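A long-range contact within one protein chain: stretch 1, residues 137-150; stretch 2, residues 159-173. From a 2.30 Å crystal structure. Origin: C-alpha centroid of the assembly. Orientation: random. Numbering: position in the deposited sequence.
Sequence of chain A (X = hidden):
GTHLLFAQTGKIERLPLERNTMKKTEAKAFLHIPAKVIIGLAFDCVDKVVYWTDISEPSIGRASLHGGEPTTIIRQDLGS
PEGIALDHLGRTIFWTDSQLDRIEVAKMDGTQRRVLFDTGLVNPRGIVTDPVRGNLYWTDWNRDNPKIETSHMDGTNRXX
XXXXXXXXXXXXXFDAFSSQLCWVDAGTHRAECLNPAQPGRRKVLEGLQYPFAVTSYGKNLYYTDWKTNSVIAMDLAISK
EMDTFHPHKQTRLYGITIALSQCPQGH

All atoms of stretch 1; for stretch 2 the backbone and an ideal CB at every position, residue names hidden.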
# COMPACT_ATOMS: atom_id res chain seq x y z
N TYR A 137 -8.88 -12.99 4.18
CA TYR A 137 -9.64 -11.86 3.64
C TYR A 137 -8.70 -10.73 3.20
O TYR A 137 -7.71 -10.43 3.88
CB TYR A 137 -10.60 -11.29 4.71
CG TYR A 137 -11.52 -12.31 5.37
CD1 TYR A 137 -11.15 -12.94 6.56
CD2 TYR A 137 -12.76 -12.62 4.81
CE1 TYR A 137 -12.00 -13.85 7.18
CE2 TYR A 137 -13.61 -13.53 5.42
CZ TYR A 137 -13.23 -14.14 6.61
OH TYR A 137 -14.07 -15.05 7.21
N TRP A 138 -9.02 -10.06 2.10
CA TRP A 138 -8.17 -8.96 1.64
C TRP A 138 -8.92 -7.91 0.85
O TRP A 138 -10.05 -8.15 0.40
CB TRP A 138 -6.99 -9.48 0.82
CG TRP A 138 -7.37 -10.08 -0.51
CD1 TRP A 138 -7.45 -9.44 -1.72
CD2 TRP A 138 -7.64 -11.47 -0.77
NE1 TRP A 138 -7.74 -10.34 -2.71
CE2 TRP A 138 -7.86 -11.59 -2.16
CE3 TRP A 138 -7.70 -12.61 0.03
CZ2 TRP A 138 -8.15 -12.82 -2.77
CZ3 TRP A 138 -7.99 -13.84 -0.57
CH2 TRP A 138 -8.20 -13.93 -1.96
N THR A 139 -8.31 -6.74 0.72
CA THR A 139 -8.90 -5.65 -0.06
C THR A 139 -8.03 -5.40 -1.27
O THR A 139 -6.83 -5.71 -1.27
CB THR A 139 -8.98 -4.31 0.73
OG1 THR A 139 -7.67 -3.75 0.87
CG2 THR A 139 -9.58 -4.52 2.10
N ASP A 140 -8.64 -4.87 -2.32
CA ASP A 140 -7.93 -4.52 -3.55
C ASP A 140 -8.56 -3.19 -3.92
O ASP A 140 -9.71 -3.14 -4.34
CB ASP A 140 -8.16 -5.56 -4.65
CG ASP A 140 -7.34 -5.28 -5.92
OD1 ASP A 140 -7.00 -4.11 -6.20
OD2 ASP A 140 -7.03 -6.23 -6.66
N TRP A 141 -7.82 -2.11 -3.73
CA TRP A 141 -8.37 -0.79 -4.02
C TRP A 141 -8.39 -0.37 -5.49
O TRP A 141 -8.53 0.81 -5.79
CB TRP A 141 -7.75 0.29 -3.12
CG TRP A 141 -6.29 0.43 -3.21
CD1 TRP A 141 -5.35 -0.22 -2.46
CD2 TRP A 141 -5.57 1.33 -4.05
NE1 TRP A 141 -4.10 0.23 -2.77
CE2 TRP A 141 -4.20 1.19 -3.75
CE3 TRP A 141 -5.95 2.26 -5.04
CZ2 TRP A 141 -3.20 1.93 -4.39
CZ3 TRP A 141 -4.95 3.01 -5.68
CH2 TRP A 141 -3.60 2.84 -5.35
N ASN A 142 -8.29 -1.36 -6.38
CA ASN A 142 -8.36 -1.20 -7.84
C ASN A 142 -9.34 -0.07 -8.15
O ASN A 142 -10.55 -0.22 -7.96
CB ASN A 142 -8.90 -2.52 -8.44
CG ASN A 142 -8.95 -2.54 -9.97
OD1 ASN A 142 -8.94 -3.61 -10.57
ND2 ASN A 142 -9.04 -1.38 -10.60
N ARG A 143 -8.82 1.07 -8.61
CA ARG A 143 -9.65 2.24 -8.91
C ARG A 143 -10.93 1.92 -9.68
O ARG A 143 -12.00 2.43 -9.35
CB ARG A 143 -8.85 3.29 -9.67
CG ARG A 143 -7.91 4.11 -8.82
CD ARG A 143 -8.63 5.21 -8.07
NE ARG A 143 -7.69 6.07 -7.37
CZ ARG A 143 -8.02 7.04 -6.52
NH1 ARG A 143 -9.29 7.31 -6.25
NH2 ARG A 143 -7.06 7.72 -5.91
N ASP A 144 -10.81 1.07 -10.70
CA ASP A 144 -11.95 0.71 -11.53
C ASP A 144 -12.87 -0.36 -10.96
O ASP A 144 -14.08 -0.29 -11.13
CB ASP A 144 -11.49 0.32 -12.94
CG ASP A 144 -10.85 1.49 -13.68
OD1 ASP A 144 -11.52 2.53 -13.86
OD2 ASP A 144 -9.66 1.37 -14.07
N ASN A 145 -12.30 -1.35 -10.28
CA ASN A 145 -13.09 -2.42 -9.70
C ASN A 145 -12.61 -2.80 -8.31
O ASN A 145 -12.04 -3.88 -8.11
CB ASN A 145 -13.08 -3.66 -10.60
CG ASN A 145 -13.83 -3.44 -11.90
OD1 ASN A 145 -13.28 -2.91 -12.87
ND2 ASN A 145 -15.10 -3.83 -11.93
N PRO A 146 -12.84 -1.93 -7.31
CA PRO A 146 -12.42 -2.20 -5.93
C PRO A 146 -13.18 -3.40 -5.37
O PRO A 146 -14.33 -3.64 -5.73
CB PRO A 146 -12.81 -0.91 -5.21
CG PRO A 146 -14.03 -0.47 -5.96
CD PRO A 146 -13.60 -0.67 -7.39
N LYS A 147 -12.55 -4.16 -4.48
CA LYS A 147 -13.22 -5.33 -3.92
C LYS A 147 -12.66 -5.85 -2.61
O LYS A 147 -11.56 -5.50 -2.20
CB LYS A 147 -13.25 -6.46 -4.96
CG LYS A 147 -11.90 -6.80 -5.53
CD LYS A 147 -11.98 -7.83 -6.65
CE LYS A 147 -10.57 -8.19 -7.12
NZ LYS A 147 -10.55 -9.31 -8.12
N ILE A 148 -13.51 -6.59 -1.90
CA ILE A 148 -13.15 -7.25 -0.65
C ILE A 148 -13.28 -8.72 -1.04
O ILE A 148 -14.33 -9.15 -1.51
CB ILE A 148 -14.15 -6.95 0.49
CG1 ILE A 148 -14.31 -5.44 0.69
CG2 ILE A 148 -13.67 -7.59 1.79
CD1 ILE A 148 -13.05 -4.73 1.17
N GLU A 149 -12.20 -9.48 -0.91
CA GLU A 149 -12.25 -10.89 -1.27
C GLU A 149 -11.93 -11.80 -0.10
O GLU A 149 -11.34 -11.38 0.90
CB GLU A 149 -11.26 -11.22 -2.40
CG GLU A 149 -11.52 -10.56 -3.74
CD GLU A 149 -10.71 -11.19 -4.86
OE1 GLU A 149 -11.13 -12.24 -5.39
OE2 GLU A 149 -9.65 -10.63 -5.21
N THR A 150 -12.33 -13.05 -0.24
CA THR A 150 -12.06 -14.05 0.77
C THR A 150 -11.68 -15.36 0.10
O THR A 150 -11.97 -15.57 -1.08
CB THR A 150 -13.27 -14.29 1.72
OG1 THR A 150 -12.86 -15.15 2.79
CG2 THR A 150 -14.40 -14.98 0.99
N UNK A 159 -13.34 -16.01 -3.61
CA UNK A 159 -14.58 -15.38 -4.06
C UNK A 159 -14.66 -13.93 -3.59
O UNK A 159 -14.05 -13.55 -2.59
CB UNK A 159 -15.79 -16.16 -3.55
N UNK A 160 -15.43 -13.14 -4.32
CA UNK A 160 -15.63 -11.74 -4.00
C UNK A 160 -16.73 -11.64 -2.96
O UNK A 160 -17.79 -12.26 -3.10
CB UNK A 160 -15.97 -10.93 -5.25
N UNK A 161 -16.47 -10.89 -1.90
CA UNK A 161 -17.41 -10.69 -0.81
C UNK A 161 -18.22 -9.40 -0.99
O UNK A 161 -19.42 -9.38 -0.75
CB UNK A 161 -16.66 -10.66 0.52
N UNK A 162 -17.55 -8.33 -1.39
CA UNK A 162 -18.18 -7.03 -1.62
C UNK A 162 -17.53 -6.41 -2.85
O UNK A 162 -16.31 -6.50 -3.02
CB UNK A 162 -18.04 -6.11 -0.40
N UNK A 163 -18.33 -5.75 -3.67
CA UNK A 163 -17.84 -5.16 -4.91
C UNK A 163 -18.47 -3.80 -5.16
O UNK A 163 -17.80 -2.86 -5.61
CB UNK A 163 -18.12 -6.09 -6.09
N UNK A 164 -19.77 -3.70 -4.88
CA UNK A 164 -20.52 -2.47 -5.07
C UNK A 164 -20.30 -1.50 -3.93
O UNK A 164 -19.96 -1.90 -2.81
CB UNK A 164 -22.01 -2.77 -5.21
N UNK A 165 -20.52 -0.23 -4.21
CA UNK A 165 -20.36 0.84 -3.23
C UNK A 165 -19.04 0.80 -2.47
O UNK A 165 -19.02 0.93 -1.25
CB UNK A 165 -21.51 0.78 -2.23
N UNK A 166 -17.97 0.54 -3.20
CA UNK A 166 -16.62 0.53 -2.63
C UNK A 166 -15.82 1.55 -3.44
O UNK A 166 -16.04 1.68 -4.64
CB UNK A 166 -15.98 -0.86 -2.67
N UNK A 167 -14.93 2.27 -2.77
CA UNK A 167 -14.12 3.26 -3.45
C UNK A 167 -12.65 2.90 -3.33
O UNK A 167 -12.02 2.44 -4.28
CB UNK A 167 -14.38 4.66 -2.88
N UNK A 168 -12.10 3.13 -2.14
CA UNK A 168 -10.71 2.82 -1.86
C UNK A 168 -10.61 2.02 -0.56
O UNK A 168 -10.31 2.59 0.51
CB UNK A 168 -9.88 4.10 -1.77
N UNK A 169 -10.98 0.72 -0.59
CA UNK A 169 -10.89 -0.09 0.64
C UNK A 169 -9.42 -0.34 0.94
O UNK A 169 -8.78 -1.18 0.32
CB UNK A 169 -11.65 -1.41 0.50
N UNK A 170 -8.87 0.46 1.86
CA UNK A 170 -7.46 0.36 2.21
C UNK A 170 -7.07 -0.69 3.24
O UNK A 170 -5.99 -1.26 3.16
CB UNK A 170 -6.99 1.72 2.72
N UNK A 171 -7.93 -0.93 4.22
CA UNK A 171 -7.62 -1.92 5.22
C UNK A 171 -8.86 -2.62 5.72
O UNK A 171 -9.98 -2.12 5.56
CB UNK A 171 -6.87 -1.27 6.39
N UNK A 172 -8.68 -3.82 6.26
CA UNK A 172 -9.81 -4.55 6.82
C UNK A 172 -9.40 -5.29 8.07
O UNK A 172 -8.21 -5.45 8.37
CB UNK A 172 -10.39 -5.53 5.79
N UNK A 173 -10.39 -5.75 8.82
CA UNK A 173 -10.09 -6.45 10.05
C UNK A 173 -11.20 -7.44 10.34
O UNK A 173 -12.33 -7.26 9.89
CB UNK A 173 -9.91 -5.47 11.21

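Position 159 is extended and pairs with Thr150: its N lies 2.9 Å from Thr150 O, and Thr150 N lies 3.0 Å from its O. Its CB shares a sheet face with the Thr150 side chain. A long or beta-branched residue would suit. It is Arg159, whose CG packs 3.6 Å from Thr150 CG2, with that methyl over one guanidinium face.

Position 160 is also extended, opposite Glu149. Its CB lies 4.7 Å from Glu149 CG. An aliphatic residue could cover this chain; a basic one could answer the glutamate. Ile160 is found, with CG2 4.2 Å from Lys147 CB.

At 161 phi/psi of -96/-43 break the extended run at a beta bulge. Ile148 O accepts from N of 161 at 2.8 Å. The CB points toward stretch 1, so an apolar side chain fits. Leu161 places CD1 3.8 Å from Thr150 CG2 and CD2 4.0 Å from Tyr137 CD2, at the ring edge.

Position 162 is extended again, and its O accepts from Ile148 N at 3.0 Å. The CB is already 3.9 Å from Ile148 CG1, so a small apolar residue suffices. It is Ala162; Ala162 N donates weakly to Ile148 O at 3.3 Å.

The CB of 163 points sideways. Polar residues are plausible, and Gln163 is found. Positions 164 and 165 point away, unconstrained by stretch 1. Phi/psi of 49/43 at 165 favours Asn or Gly. They are Asp164 and Asn165.

At 166 the CB points toward stretch 1, 3.8 Å from Pro146 CG. A medium or large apolar residue suits. Leu166 extends CD1 to 3.5 Å from Lys147 CA.

Position 167 has an ideal CB directed away; glycine is easily accommodated. In Gly167, the O shares a water with Arg143 O.

The CB of 168 points sideways; a branched apolar chain could reach the indole of Trp141. Leu168 brings CD2 3.9 Å from Trp141 CE3 and 3.6 Å from Arg143 NH1, over one guanidinium face.

The CB of 169 meets Ile148 CD1 and Thr139 CB. Phi of -72 permits proline, though Val would also fit. Pro169 O accepts from Thr139 OG1 at 2.9 Å.

At 170 and 171 the ideal CB points away; many residues would do. Asn170 still brings OD1 3.8 Å from Trp141 CD1, over one ring face. Position 171 is Gly171.

At 172 the CB lies 3.9 Å from Thr139 CG2, inviting a large aliphatic. Leu172 CD1 sits 3.9 Å from both Tyr137 CB and Ile148 CG2. Position 173 points away, unconstrained by stretch 1; it is Thr173.

Stretch 2, residues 159-173: RILAQDNLGLPNGLT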
# COMPACT_ATOMS: atom_id res chain seq x y z
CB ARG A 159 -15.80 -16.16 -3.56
CG ARG A 159 -15.91 -16.22 -2.05
CD ARG A 159 -16.95 -17.21 -1.58
NE ARG A 159 -17.05 -17.21 -0.13
CZ ARG A 159 -18.00 -16.60 0.57
NH1 ARG A 159 -18.96 -15.92 -0.05
NH2 ARG A 159 -17.98 -16.64 1.90
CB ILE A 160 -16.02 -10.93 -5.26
CG1 ILE A 160 -14.93 -11.09 -6.32
CG2 ILE A 160 -16.19 -9.47 -4.91
CD1 ILE A 160 -15.22 -10.37 -7.63
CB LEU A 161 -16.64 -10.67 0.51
CG LEU A 161 -17.11 -11.50 1.71
CD1 LEU A 161 -17.55 -12.90 1.30
CD2 LEU A 161 -15.98 -11.57 2.72
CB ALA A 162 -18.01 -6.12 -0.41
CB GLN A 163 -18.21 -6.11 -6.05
CG GLN A 163 -17.33 -6.07 -7.26
CD GLN A 163 -17.73 -7.15 -8.25
OE1 GLN A 163 -17.32 -8.30 -8.12
NE2 GLN A 163 -18.56 -6.79 -9.21
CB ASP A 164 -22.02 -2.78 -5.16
CG ASP A 164 -22.39 -3.57 -6.39
OD1 ASP A 164 -21.52 -3.76 -7.28
OD2 ASP A 164 -23.56 -4.00 -6.48
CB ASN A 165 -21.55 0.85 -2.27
CG ASN A 165 -22.86 1.14 -2.97
OD1 ASN A 165 -23.87 0.47 -2.73
ND2 ASN A 165 -22.86 2.14 -3.85
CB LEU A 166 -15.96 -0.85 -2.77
CG LEU A 166 -16.41 -2.04 -1.91
CD1 LEU A 166 -15.60 -3.28 -2.28
CD2 LEU A 166 -16.22 -1.71 -0.44
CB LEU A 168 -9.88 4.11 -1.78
CG LEU A 168 -9.85 5.03 -3.01
CD1 LEU A 168 -9.12 6.34 -2.68
CD2 LEU A 168 -9.19 4.33 -4.19
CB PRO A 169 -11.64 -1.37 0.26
CG PRO A 169 -11.44 -1.48 -1.22
CD PRO A 169 -11.60 -0.04 -1.68
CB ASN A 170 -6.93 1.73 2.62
CG ASN A 170 -6.76 2.66 1.42
OD1 ASN A 170 -6.43 2.21 0.32
ND2 ASN A 170 -6.98 3.95 1.64
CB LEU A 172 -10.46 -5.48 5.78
CG LEU A 172 -9.90 -6.86 5.47
CD1 LEU A 172 -10.66 -7.38 4.28
CD2 LEU A 172 -8.41 -6.79 5.17
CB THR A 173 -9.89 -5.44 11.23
OG1 THR A 173 -9.45 -6.14 12.40
CG2 THR A 173 -11.17 -4.67 11.52
O HOH W 1 -12.37 3.27 -6.80
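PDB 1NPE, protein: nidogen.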